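Local coordinates for Thiol:disulfide interchange protein dsbA-like (Escherichia coli, PDB 3C7M) that introduces disulfide bonds into substrate proteins in the periplasm by passing on its own, and works with the membrane partner DsbI to oxidise the arylsulfate sulfotransferase AssT, at residues A[34-39]-A[99-104]; A[75-80]-A[145-150]; A[23-28]-A[70-75]. All blocks are in the same frame, centred on the assembly; numbering follows the deposited sequence.

Contact 1: A[34-39]-A[99-104]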
loop_
_atom_site.group_PDB
_atom_site.type_symbol
_atom_site.label_atom_id
_atom_site.label_comp_id
_atom_site.label_asym_id
_atom_site.label_seq_id
_atom_site.Cartn_x
_atom_site.Cartn_y
_atom_site.Cartn_z
ATOM N N LYS A 34 4.483 -10.551 3.745
ATOM C CA LYS A 34 5.543 -11.374 3.152
ATOM C C LYS A 34 6.220 -10.693 1.967
ATOM O O LYS A 34 7.451 -10.586 1.923
ATOM C CB LYS A 34 4.986 -12.735 2.741
ATOM C CG LYS A 34 4.712 -13.661 3.916
ATOM N N TYR A 35 5.417 -10.207 1.023
ATOM C CA TYR A 35 5.967 -9.511 -0.149
ATOM C C TYR A 35 6.608 -8.156 0.198
ATOM O O TYR A 35 7.576 -7.744 -0.448
ATOM C CB TYR A 35 4.935 -9.413 -1.286
ATOM C CG TYR A 35 4.684 -10.741 -2.005
ATOM C CD1 TYR A 35 3.794 -11.679 -1.488
ATOM C CD2 TYR A 35 5.342 -11.059 -3.201
ATOM C CE1 TYR A 35 3.557 -12.898 -2.134
ATOM C CE2 TYR A 35 5.112 -12.280 -3.857
ATOM C CZ TYR A 35 4.217 -13.195 -3.313
ATOM O OH TYR A 35 3.968 -14.410 -3.933
ATOM N N ASP A 36 6.086 -7.469 1.219
ATOM C CA ASP A 36 6.686 -6.207 1.685
ATOM C C ASP A 36 8.015 -6.424 2.408
ATOM O O ASP A 36 8.851 -5.515 2.481
ATOM C CB ASP A 36 5.727 -5.428 2.594
ATOM C CG ASP A 36 4.665 -4.667 1.819
ATOM O OD1 ASP A 36 4.719 -4.621 0.571
ATOM O OD2 ASP A 36 3.755 -4.110 2.462
ATOM N N LYS A 37 8.199 -7.623 2.954
ATOM C CA LYS A 37 9.471 -7.972 3.575
ATOM C C LYS A 37 10.497 -8.342 2.512
ATOM O O LYS A 37 11.686 -8.062 2.678
ATOM C CB LYS A 37 9.307 -9.125 4.568
ATOM C CG LYS A 37 8.677 -8.706 5.891
ATOM C CD LYS A 37 8.725 -9.823 6.923
ATOM C CE LYS A 37 7.576 -10.805 6.757
ATOM N NZ LYS A 37 7.675 -11.916 7.747
ATOM N N ALA A 38 10.027 -8.951 1.423
ATOM C CA ALA A 38 10.917 -9.618 0.469
ATOM C C ALA A 38 11.131 -8.963 -0.897
ATOM O O ALA A 38 12.220 -9.088 -1.470
ATOM C CB ALA A 38 10.487 -11.068 0.280
ATOM N N VAL A 39 10.101 -8.310 -1.437
ATOM C CA VAL A 39 10.180 -7.801 -2.820
ATOM C C VAL A 39 9.808 -6.331 -3.036
ATOM O O VAL A 39 10.411 -5.676 -3.881
ATOM C CB VAL A 39 9.421 -8.710 -3.859
ATOM C CG1 VAL A 39 9.702 -10.185 -3.597
ATOM C CG2 VAL A 39 7.914 -8.457 -3.855
ATOM N N ALA A 99 4.788 -1.575 11.845
ATOM C CA ALA A 99 4.262 -1.725 13.200
ATOM C C ALA A 99 2.941 -2.492 13.172
ATOM O O ALA A 99 2.713 -3.371 14.012
ATOM C CB ALA A 99 4.083 -0.374 13.864
ATOM N N TYR A 100 2.073 -2.165 12.213
ATOM C CA TYR A 100 0.806 -2.885 12.085
ATOM C C TYR A 100 1.004 -4.323 11.648
ATOM O O TYR A 100 0.352 -5.216 12.170
ATOM C CB TYR A 100 -0.165 -2.172 11.135
ATOM C CG TYR A 100 -0.783 -0.941 11.750
ATOM C CD1 TYR A 100 -1.428 -1.002 12.984
ATOM C CD2 TYR A 100 -0.732 0.282 11.094
ATOM C CE1 TYR A 100 -2.001 0.139 13.556
ATOM C CE2 TYR A 100 -1.296 1.419 11.649
ATOM C CZ TYR A 100 -1.935 1.343 12.882
ATOM O OH TYR A 100 -2.490 2.485 13.426
ATOM N N TYR A 101 1.895 -4.551 10.688
ATOM C CA TYR A 101 2.160 -5.915 10.268
ATOM C C TYR A 101 2.681 -6.746 11.448
ATOM O O TYR A 101 2.211 -7.862 11.670
ATOM C CB TYR A 101 3.200 -5.938 9.153
ATOM C CG TYR A 101 2.736 -5.627 7.743
ATOM C CD1 TYR A 101 1.472 -6.016 7.270
ATOM C CD2 TYR A 101 3.607 -5.000 6.858
ATOM C CE1 TYR A 101 1.089 -5.750 5.944
ATOM C CE2 TYR A 101 3.241 -4.733 5.554
ATOM C CZ TYR A 101 1.986 -5.111 5.099
ATOM O OH TYR A 101 1.634 -4.850 3.790
ATOM N N ALA A 102 3.636 -6.196 12.200
ATOM C CA ALA A 102 4.201 -6.919 13.349
ATOM C C ALA A 102 3.138 -7.182 14.411
ATOM O O ALA A 102 3.029 -8.296 14.927
ATOM C CB ALA A 102 5.390 -6.178 13.940
ATOM N N ALA A 103 2.346 -6.161 14.730
ATOM C CA ALA A 103 1.309 -6.310 15.751
ATOM C C ALA A 103 0.285 -7.366 15.349
ATOM O O ALA A 103 0.007 -8.284 16.112
ATOM C CB ALA A 103 0.630 -4.964 16.039
ATOM N N TYR A 104 -0.267 -7.238 14.147
ATOM C CA TYR A 104 -1.326 -8.125 13.690
ATOM C C TYR A 104 -0.842 -9.559 13.441
ATOM O O TYR A 104 -1.462 -10.505 13.914
ATOM C CB TYR A 104 -2.001 -7.548 12.434
ATOM C CG TYR A 104 -3.174 -8.363 11.948
ATOM C CD1 TYR A 104 -2.974 -9.466 11.126
ATOM C CD2 TYR A 104 -4.474 -8.038 12.311
ATOM C CE1 TYR A 104 -4.039 -10.234 10.672
ATOM C CE2 TYR A 104 -5.557 -8.798 11.866
ATOM C CZ TYR A 104 -5.328 -9.895 11.047
ATOM O OH TYR A 104 -6.384 -10.663 10.592
#
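D36 and Y101 bridge two helices whose backbones stay well apart: their CA atoms are 9.7 Å from each other, and side chains alone close the gap. The fold is that of DsbA, a thioredoxin domain carrying an inserted helical domain. Segment 34-39 is the end of helix 30-38, the helix that starts directly after C29 and carries C32 in its first turn, the redox-active pair, reduced in this structure. Segment 99-104 belongs to helix 92-106 and widens into a pi-type turn at 102-104, just past Y101.

Both side chains leave their helices toward the other and cross at roughly a right angle. In D36 the carboxylate carbon sits opposite the carbonyl carbon and beside the backbone N (chi1 -79°); Y101 has the same kind of rotamer, which sends its ring straight across. The phenol is the donor in the one polar bond made here, from Y101 OH to D36 OD2 at 2.6 Å. Seen from the tyrosine, OD2 lies at the ring edge and in its plane, alongside CE2 at 3.2 Å. Seen from the aspartate, the hydroxyl comes from above the carboxylate, 41° out of its plane, and ring and carboxylate are turned 57° against each other. D36 CB adds a looser touch on Y101 CE2, at 3.9 Å.

The surroundings are polar for a buried spot. K23, on the inner strand 20-25, forms a salt bridge to D36 OD2, OD1 is hydrogen-bonded to T40 OG1, and Y33 stacks its ring on that of Y101. D36 was modelled in two conformers, and this geometry belongs to one of them. In that conformer D36 OD2 also lies 3.3 Å from Y101 CZ.

Contact 2: A[75-80]-A[145-150]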
loop_
_atom_site.group_PDB
_atom_site.type_symbol
_atom_site.label_atom_id
_atom_site.label_comp_id
_atom_site.label_asym_id
_atom_site.label_seq_id
_atom_site.Cartn_x
_atom_site.Cartn_y
_atom_site.Cartn_z
ATOM N N LEU A 75 0.099 9.645 6.745
ATOM C CA LEU A 75 1.555 9.532 6.792
ATOM C C LEU A 75 2.206 9.569 5.417
ATOM O O LEU A 75 3.280 10.142 5.269
ATOM C CB LEU A 75 1.989 8.301 7.593
ATOM C CG LEU A 75 1.524 8.310 9.057
ATOM C CD1 LEU A 75 1.854 6.999 9.735
ATOM C CD2 LEU A 75 2.094 9.500 9.855
ATOM N N ILE A 76 1.547 8.986 4.417
ATOM C CA ILE A 76 2.042 9.065 3.033
ATOM C C ILE A 76 2.080 10.510 2.559
ATOM O O ILE A 76 3.065 10.949 1.976
ATOM C CB ILE A 76 1.221 8.184 2.054
ATOM C CG1 ILE A 76 1.586 6.723 2.271
ATOM C CG2 ILE A 76 1.521 8.560 0.594
ATOM C CD1 ILE A 76 0.625 5.745 1.616
ATOM N N ASN A 77 1.009 11.246 2.820
ATOM C CA ASN A 77 0.976 12.660 2.445
ATOM C C ASN A 77 2.042 13.494 3.149
ATOM O O ASN A 77 2.671 14.351 2.527
ATOM C CB ASN A 77 -0.428 13.227 2.613
ATOM C CG ASN A 77 -1.313 12.916 1.412
ATOM O OD1 ASN A 77 -1.201 13.563 0.361
ATOM N ND2 ASN A 77 -2.174 11.908 1.546
ATOM N N LYS A 78 2.270 13.215 4.429
ATOM C CA LYS A 78 3.336 13.879 5.168
ATOM C C LYS A 78 4.713 13.553 4.577
ATOM O O LYS A 78 5.498 14.468 4.299
ATOM C CB LYS A 78 3.271 13.529 6.651
ATOM C CG LYS A 78 4.084 14.461 7.522
ATOM C CD LYS A 78 3.783 14.209 8.981
ATOM C CE LYS A 78 4.526 15.178 9.887
ATOM N NZ LYS A 78 5.969 14.861 9.968
ATOM N N ASP A 79 4.999 12.267 4.361
ATOM C CA ASP A 79 6.288 11.850 3.776
ATOM C C ASP A 79 6.512 12.500 2.404
ATOM O O ASP A 79 7.581 13.062 2.139
ATOM C CB ASP A 79 6.381 10.322 3.641
ATOM C CG ASP A 79 6.534 9.607 4.981
ATOM O OD1 ASP A 79 7.020 10.210 5.964
ATOM O OD2 ASP A 79 6.172 8.410 5.031
ATOM N N LYS A 80 5.493 12.433 1.552
ATOM C CA LYS A 80 5.544 13.040 0.216
ATOM C C LYS A 80 5.820 14.548 0.263
ATOM O O LYS A 80 6.654 15.051 -0.499
ATOM C CB LYS A 80 4.258 12.743 -0.562
ATOM C CG LYS A 80 4.234 11.362 -1.190
ATOM N N GLN A 145 -7.947 13.527 2.356
ATOM C CA GLN A 145 -9.269 13.070 1.939
ATOM C C GLN A 145 -9.308 12.608 0.474
ATOM O O GLN A 145 -10.000 11.642 0.155
ATOM C CB GLN A 145 -10.332 14.132 2.252
ATOM C CG GLN A 145 -10.559 14.328 3.764
ATOM C CD GLN A 145 -11.020 13.058 4.473
ATOM O OE1 GLN A 145 -11.933 12.362 4.009
ATOM N NE2 GLN A 145 -10.395 12.753 5.610
ATOM N N GLU A 146 -8.572 13.302 -0.396
ATOM C CA GLU A 146 -8.441 12.921 -1.809
ATOM C C GLU A 146 -7.811 11.531 -1.936
ATOM O O GLU A 146 -8.269 10.701 -2.724
ATOM C CB GLU A 146 -7.587 13.938 -2.574
ATOM C CG GLU A 146 -8.227 15.308 -2.813
ATOM C CD GLU A 146 -7.200 16.374 -3.187
ATOM O OE1 GLU A 146 -6.303 16.092 -4.011
ATOM O OE2 GLU A 146 -7.287 17.501 -2.655
ATOM N N THR A 147 -6.761 11.285 -1.153
ATOM C CA THR A 147 -6.086 9.986 -1.135
ATOM C C THR A 147 -7.071 8.888 -0.744
ATOM O O THR A 147 -7.155 7.855 -1.412
ATOM C CB THR A 147 -4.873 10.013 -0.177
ATOM O OG1 THR A 147 -3.900 10.952 -0.670
ATOM C CG2 THR A 147 -4.215 8.641 -0.064
ATOM N N LEU A 148 -7.833 9.117 0.322
ATOM C CA LEU A 148 -8.813 8.133 0.780
ATOM C C LEU A 148 -9.866 7.849 -0.292
ATOM O O LEU A 148 -10.292 6.702 -0.472
ATOM C CB LEU A 148 -9.451 8.582 2.102
ATOM C CG LEU A 148 -8.508 8.539 3.308
ATOM C CD1 LEU A 148 -9.167 9.215 4.487
ATOM C CD2 LEU A 148 -8.100 7.103 3.670
ATOM N N GLU A 149 -10.259 8.890 -1.019
ATOM C CA GLU A 149 -11.191 8.750 -2.126
ATOM C C GLU A 149 -10.597 7.893 -3.251
ATOM O O GLU A 149 -11.259 6.981 -3.747
ATOM C CB GLU A 149 -11.611 10.136 -2.633
ATOM C CG GLU A 149 -12.502 10.129 -3.869
ATOM C CD GLU A 149 -13.959 9.837 -3.577
ATOM O OE1 GLU A 149 -14.291 9.325 -2.487
ATOM O OE2 GLU A 149 -14.787 10.118 -4.464
ATOM N N LYS A 150 -9.348 8.162 -3.624
ATOM C CA LYS A 150 -8.672 7.348 -4.644
ATOM C C LYS A 150 -8.629 5.867 -4.262
ATOM O O LYS A 150 -8.841 4.975 -5.105
ATOM C CB LYS A 150 -7.249 7.858 -4.881
ATOM C CG LYS A 150 -7.192 9.152 -5.645
ATOM C CD LYS A 150 -5.761 9.619 -5.819
ATOM C CE LYS A 150 -5.669 10.746 -6.845
ATOM N NZ LYS A 150 -6.841 11.675 -6.824
#
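N77, on helix 65-81, points its amide at T147 on helix 142-150, and the two side chains meet from opposite directions. The CA atoms of this pair are 8.4 Å apart, the shortest CA-CA distance between the two segments. N77 ND2 donates to T147 OG1 at 3.0 Å, almost perfectly straight (N-H...O 174°), with the hydroxyl oxygen practically in the amide plane.

The threonine rotamer makes this possible: OG1 lies beside its own backbone N and opposite the carbonyl carbon (chi1 -64°), which turns the hydroxyl toward the asparagine and also lets it bond to A143 O one turn back. Methyl CG2, opposite the backbone N, passes ND2 more loosely at 4.2 Å. N77 likewise bends back along its own helix (chi1 -82°), so that ND2 also bonds to A73 O, its strongest polar partner.

A short relay results, from A73 O through the amide nitrogen and the threonine hydroxyl to A143 O, with side-chain groups bonding to main-chain carbonyls at both ends. Such chemistry implies a defined amide orientation: turned over, OD1 would face A73 O and offer it no proton.

Contact 3: A[23-28]-A[70-75]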
loop_
_atom_site.group_PDB
_atom_site.type_symbol
_atom_site.label_atom_id
_atom_site.label_comp_id
_atom_site.label_asym_id
_atom_site.label_seq_id
_atom_site.Cartn_x
_atom_site.Cartn_y
_atom_site.Cartn_z
ATOM N N LYS A 23 0.415 -0.436 -5.430
ATOM C CA LYS A 23 0.313 -1.688 -4.699
ATOM C C LYS A 23 -0.904 -1.633 -3.796
ATOM O O LYS A 23 -0.909 -0.911 -2.792
ATOM C CB LYS A 23 1.568 -1.984 -3.878
ATOM C CG LYS A 23 1.486 -3.332 -3.163
ATOM C CD LYS A 23 2.465 -3.445 -2.019
ATOM C CE LYS A 23 2.116 -2.424 -0.947
ATOM N NZ LYS A 23 2.486 -2.911 0.401
ATOM N N VAL A 24 -1.940 -2.375 -4.170
ATOM C CA VAL A 24 -3.111 -2.507 -3.310
ATOM C C VAL A 24 -2.763 -3.500 -2.209
ATOM O O VAL A 24 -2.302 -4.608 -2.481
ATOM C CB VAL A 24 -4.370 -2.955 -4.083
ATOM C CG1 VAL A 24 -5.580 -2.964 -3.144
ATOM C CG2 VAL A 24 -4.617 -2.017 -5.269
ATOM N N PHE A 25 -2.949 -3.096 -0.957
ATOM C CA PHE A 25 -2.581 -3.968 0.157
ATOM C C PHE A 25 -3.508 -3.761 1.338
ATOM O O PHE A 25 -4.301 -2.821 1.359
ATOM C CB PHE A 25 -1.117 -3.742 0.571
ATOM C CG PHE A 25 -0.906 -2.511 1.411
ATOM C CD1 PHE A 25 -1.078 -1.228 0.868
ATOM C CD2 PHE A 25 -0.567 -2.629 2.755
ATOM C CE1 PHE A 25 -0.904 -0.087 1.657
ATOM C CE2 PHE A 25 -0.392 -1.488 3.539
ATOM C CZ PHE A 25 -0.558 -0.225 2.984
ATOM N N SER A 26 -3.405 -4.668 2.305
ATOM C CA SER A 26 -4.103 -4.530 3.589
ATOM C C SER A 26 -3.158 -4.892 4.712
ATOM O O SER A 26 -2.401 -5.857 4.598
ATOM C CB SER A 26 -5.309 -5.468 3.648
ATOM O OG SER A 26 -5.792 -5.591 4.980
ATOM N N TYR A 27 -3.214 -4.139 5.807
ATOM C CA TYR A 27 -2.417 -4.461 6.987
ATOM C C TYR A 27 -2.693 -5.901 7.468
ATOM O O TYR A 27 -1.822 -6.545 8.065
ATOM C CB TYR A 27 -2.704 -3.457 8.117
ATOM C CG TYR A 27 -4.010 -3.729 8.835
ATOM C CD1 TYR A 27 -5.227 -3.314 8.298
ATOM C CD2 TYR A 27 -4.023 -4.429 10.041
ATOM C CE1 TYR A 27 -6.431 -3.590 8.942
ATOM C CE2 TYR A 27 -5.214 -4.699 10.693
ATOM C CZ TYR A 27 -6.406 -4.283 10.145
ATOM O OH TYR A 27 -7.576 -4.552 10.807
ATOM N N ALA A 28 -3.905 -6.394 7.206
ATOM C CA ALA A 28 -4.358 -7.684 7.745
ATOM C C ALA A 28 -4.050 -8.870 6.830
ATOM O O ALA A 28 -4.436 -10.008 7.119
ATOM C CB ALA A 28 -5.838 -7.622 8.061
ATOM N N GLU A 70 -6.801 5.624 7.134
ATOM C CA GLU A 70 -6.621 6.998 7.617
ATOM C C GLU A 70 -5.183 7.261 8.036
ATOM O O GLU A 70 -4.583 8.265 7.638
ATOM C CB GLU A 70 -7.552 7.285 8.788
ATOM C CG GLU A 70 -9.027 7.254 8.413
ATOM C CD GLU A 70 -9.939 7.483 9.606
ATOM O OE1 GLU A 70 -9.565 7.101 10.740
ATOM O OE2 GLU A 70 -11.038 8.047 9.406
ATOM N N VAL A 71 -4.623 6.352 8.828
ATOM C CA VAL A 71 -3.252 6.530 9.305
ATOM C C VAL A 71 -2.293 6.561 8.114
ATOM O O VAL A 71 -1.456 7.456 8.005
ATOM C CB VAL A 71 -2.866 5.437 10.331
ATOM C CG1 VAL A 71 -1.377 5.464 10.624
ATOM C CG2 VAL A 71 -3.676 5.611 11.628
ATOM N N PHE A 72 -2.436 5.600 7.204
ATOM C CA PHE A 72 -1.541 5.533 6.050
ATOM C C PHE A 72 -1.683 6.736 5.122
ATOM O O PHE A 72 -0.676 7.239 4.632
ATOM C CB PHE A 72 -1.738 4.241 5.255
ATOM C CG PHE A 72 -1.413 2.977 6.019
ATOM C CD1 PHE A 72 -0.399 2.940 6.986
ATOM C CD2 PHE A 72 -2.100 1.804 5.725
ATOM C CE1 PHE A 72 -0.113 1.757 7.673
ATOM C CE2 PHE A 72 -1.814 0.615 6.402
ATOM C CZ PHE A 72 -0.816 0.587 7.366
ATOM N N ALA A 73 -2.917 7.196 4.890
ATOM C CA ALA A 73 -3.144 8.365 4.032
ATOM C C ALA A 73 -2.483 9.600 4.631
ATOM O O ALA A 73 -1.847 10.389 3.923
ATOM C CB ALA A 73 -4.637 8.609 3.807
ATOM N N VAL A 74 -2.622 9.762 5.941
ATOM C CA VAL A 74 -1.984 10.900 6.614
ATOM C C VAL A 74 -0.465 10.816 6.464
ATOM O O VAL A 74 0.186 11.783 6.059
ATOM C CB VAL A 74 -2.401 10.991 8.096
ATOM C CG1 VAL A 74 -1.433 11.877 8.884
ATOM C CG2 VAL A 74 -3.832 11.521 8.201
ATOM N N LEU A 75 0.099 9.645 6.745
ATOM C CA LEU A 75 1.555 9.532 6.792
ATOM C C LEU A 75 2.206 9.569 5.417
ATOM O O LEU A 75 3.280 10.142 5.269
ATOM C CB LEU A 75 1.989 8.301 7.593
ATOM C CG LEU A 75 1.524 8.310 9.057
ATOM C CD1 LEU A 75 1.854 6.999 9.735
ATOM C CD2 LEU A 75 2.094 9.500 9.855
#
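F25 pushes the tip of its ring against the CD2-CE2 bond of the F72 ring, CZ lying 3.7 Å from both CD2 and CE2 of the second phenylalanine. This is where the two halves of a DsbA-type fold meet: F25 ends strand 20-25, an inner strand of the thioredoxin sheet, paired with 165-168 and 52-57, and F72 sits on helix 65-81 of the inserted helical domain. The rings are inclined by 35° with their centroids 5.5 Å apart, an oblique pairing that is neither a stack nor a T-shaped contact. A further touch joins F25 CE2 to F72 CE2, at 3.8 Å.

The strand residue gets there through its first torsion. Its CG is placed between the backbone N and the carbonyl carbon (chi1 78°), and the ring swings to the helix although CB itself does not aim that way. F72 needs no such detour, since its CB already points to the strand. The main chain of F25 is meanwhile held in the sheet by hydrogen bonds with F56 and L58.

Around the pair the core is largely aromatic. H57 packs edge-to-face with both phenylalanines and F93 does so with F72, whereas Y101 of helix 92-106 lies against F25. F25 also touches the redox-active C29/C32 motif, so the pair lies next to the active site.

Past F25 the strand gives way to the loop leading to C29. Y27 directs its CB to helix 65-81 but carries its ring away from it, and that ring has A28 CB 3.9 Å above its centre. The loop is pinned by an ST turn, in which A28 N donates to S26 OG at 3.0 Å.

How the contacts relate
Contact 3 is the middle one, its centre 12 Å from that of contact 1 and 9 Å from that of contact 2. Toward contact 1 the join is partly ionic, K23 NZ to D36 OD2 at 2.7 Å, and partly packing, with Y101 OH 3.3 Å from F25 CD2. Contacts 2 and 3 both use helix 65-81 and share L75; T147 CG2 packs 3.9 Å from A73 CB, and N77 ND2 bonds to A73 O. Contacts 1 and 2 lie on opposite sides of the chain's centre, nearest atoms about 7 Å apart. Contacts 1 and 3 both reach the C29/C32 motif through Y101 and F25; contact 2 is at the surface of the helical domain.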